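Local coordinates for hydrolase, HAD superfamily, subfamily III A (Legionella pneumophila, PDB 3N1U) that probably hydrolyses 3-deoxy-D-manno-octulosonate 8-phosphate to 3-deoxy-D-manno-octulosonate and inorganic phosphate, as a metal-dependent phosphatase of the KdsC family, at the interface of chains A and B. Coordinates in Å, arbitrary orientation; residue numbers count along the deposited sequence, not the author numbering. Chains: chain A/B, Hydrolase, HAD superfamily, subfamily III A.

The interface of chains A and B. Residues chain A 53, 57, 160, 164, 177; chain B 119-120, 139-140.
A:Arg160 and B:Asp119 form a bidentate salt bridge between subunits of this KdsC-type HAD phosphatase, a homotetramer. The arginine projects from helix 158-169. B:Asp119 belongs to the GDDxxD sequence of HAD motif IV, next to the metal ligand B:Asp118, so the salt bridge lies close in sequence to the metal site. The guanidinium meets the carboxylate end-on, each bond on a syn lone pair. A:Arg160 NH1 donates to B:Asp119 OD2 at 2.9 Å. A:Arg160 NH2 donates to B:Asp119 OD1 at 2.8 Å. Both bonds are nearly straight, 169° and 165° at the hydrogen, and the two planes are almost coplanar.

Second-shell hydrogen bonds fix both partners. On chain A, NE of A:Arg160 donates to OD1 of A:Asp164, one helical turn on, at 3.0 Å; this oxygen lies in the guanidinium plane, and the nearby carboxylate may stabilise the positive charge of the guanidinium. A bend at chi2 (52°) swings the guanidinium between the two carboxylates. On chain B, the backbone N of B:Leu120 meets B:Asp119 OD1 on its anti side, somewhat out of the carboxylate plane, so this oxygen takes a bond from A:Arg160 NH2 as well as from the amide.

Apolar groups flank the guanidinium: CG1 of B:Val139 lies over one face and CD1 of A:Leu57 over the other, both toward the rim. B:Leu120 lies at the guanidinium edge and packs against A:Ile177; A:Ile177 CD1 lies 3.8 Å from B:Leu120 CB. Selenomethionine A:Met53 runs antiparallel alongside B:Asp119, its CG 3.6 Å from B:Asp119 OD2.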
loop_
_atom_site.group_PDB
_atom_site.type_symbol
_atom_site.label_atom_id
_atom_site.label_comp_id
_atom_site.label_asym_id
_atom_site.label_seq_id
_atom_site.Cartn_x
_atom_site.Cartn_y
_atom_site.Cartn_z
HETATM N N MSE A 53 9.890 3.741 -16.630
HETATM C CA MSE A 53 11.256 4.095 -17.070
HETATM C C MSE A 53 11.998 2.869 -17.628
HETATM O O MSE A 53 12.690 2.988 -18.647
HETATM C CB MSE A 53 12.044 4.729 -15.896
HETATM C CG MSE A 53 13.510 4.924 -16.153
HETATM SE SE MSE A 53 13.721 6.379 -17.468
HETATM C CE MSE A 53 13.323 7.763 -16.208
ATOM N N LEU A 57 13.554 2.611 -21.266
ATOM C CA LEU A 57 14.975 2.324 -21.491
ATOM C C LEU A 57 15.148 1.160 -22.458
ATOM O O LEU A 57 16.062 1.177 -23.302
ATOM C CB LEU A 57 15.685 2.009 -20.181
ATOM C CG LEU A 57 15.886 3.210 -19.211
ATOM C CD1 LEU A 57 16.341 2.803 -17.784
ATOM C CD2 LEU A 57 16.861 4.198 -19.780
ATOM N N ARG A 160 11.005 -3.221 -13.767
ATOM C CA ARG A 160 12.250 -2.464 -13.949
ATOM C C ARG A 160 13.461 -3.400 -13.686
ATOM O O ARG A 160 14.486 -3.326 -14.377
ATOM C CB ARG A 160 12.325 -1.314 -12.917
ATOM C CG ARG A 160 13.655 -0.569 -12.946
ATOM C CD ARG A 160 14.018 -0.102 -14.406
ATOM N NE ARG A 160 15.157 0.792 -14.369
ATOM C CZ ARG A 160 15.076 2.076 -13.986
ATOM N NH1 ARG A 160 13.897 2.620 -13.676
ATOM N NH2 ARG A 160 16.176 2.837 -13.919
ATOM N N ASP A 164 16.495 -3.947 -16.324
ATOM C CA ASP A 164 17.904 -3.694 -15.978
ATOM C C ASP A 164 18.745 -4.957 -16.177
ATOM O O ASP A 164 19.814 -4.864 -16.739
ATOM C CB ASP A 164 18.062 -3.183 -14.542
ATOM C CG ASP A 164 17.632 -1.731 -14.373
ATOM O OD1 ASP A 164 17.223 -1.072 -15.377
ATOM O OD2 ASP A 164 17.683 -1.254 -13.208
ATOM N N ILE A 177 20.174 4.800 -21.299
ATOM C CA ILE A 177 19.933 6.063 -20.549
ATOM C C ILE A 177 20.340 7.261 -21.370
ATOM O O ILE A 177 19.710 8.338 -21.287
ATOM C CB ILE A 177 20.545 6.040 -19.103
ATOM C CG1 ILE A 177 20.107 7.244 -18.234
ATOM C CG2 ILE A 177 22.100 6.003 -19.163
ATOM C CD1 ILE A 177 18.573 7.476 -18.101
ATOM N N ASP B 119 15.871 7.796 -9.234
ATOM C CA ASP B 119 16.081 7.151 -10.553
ATOM C C ASP B 119 17.226 7.849 -11.339
ATOM O O ASP B 119 17.769 8.888 -10.888
ATOM C CB ASP B 119 14.752 7.035 -11.370
ATOM C CG ASP B 119 14.712 5.776 -12.276
ATOM O OD1 ASP B 119 15.790 5.323 -12.726
ATOM O OD2 ASP B 119 13.599 5.251 -12.555
ATOM N N LEU B 120 17.623 7.282 -12.466
ATOM C CA LEU B 120 18.855 7.690 -13.136
ATOM C C LEU B 120 18.919 9.172 -13.495
ATOM O O LEU B 120 19.998 9.745 -13.443
ATOM C CB LEU B 120 19.096 6.793 -14.375
ATOM C CG LEU B 120 19.030 5.291 -14.031
ATOM C CD1 LEU B 120 19.169 4.515 -15.354
ATOM C CD2 LEU B 120 20.179 4.928 -13.102
ATOM N N VAL B 139 16.654 3.157 -7.443
ATOM C CA VAL B 139 17.248 2.146 -8.321
ATOM C C VAL B 139 18.706 1.907 -7.891
ATOM O O VAL B 139 19.331 2.768 -7.228
ATOM C CB VAL B 139 17.142 2.514 -9.824
ATOM C CG1 VAL B 139 15.612 2.762 -10.161
ATOM C CG2 VAL B 139 18.063 3.722 -10.184
ATOM N N PRO B 140 19.255 0.748 -8.248
ATOM C CA PRO B 140 20.583 0.403 -7.708
ATOM C C PRO B 140 21.741 1.438 -7.859
ATOM O O PRO B 140 22.495 1.672 -6.882
ATOM C CB PRO B 140 20.895 -0.929 -8.415
ATOM C CG PRO B 140 19.483 -1.592 -8.524
ATOM C CD PRO B 140 18.621 -0.398 -8.959
#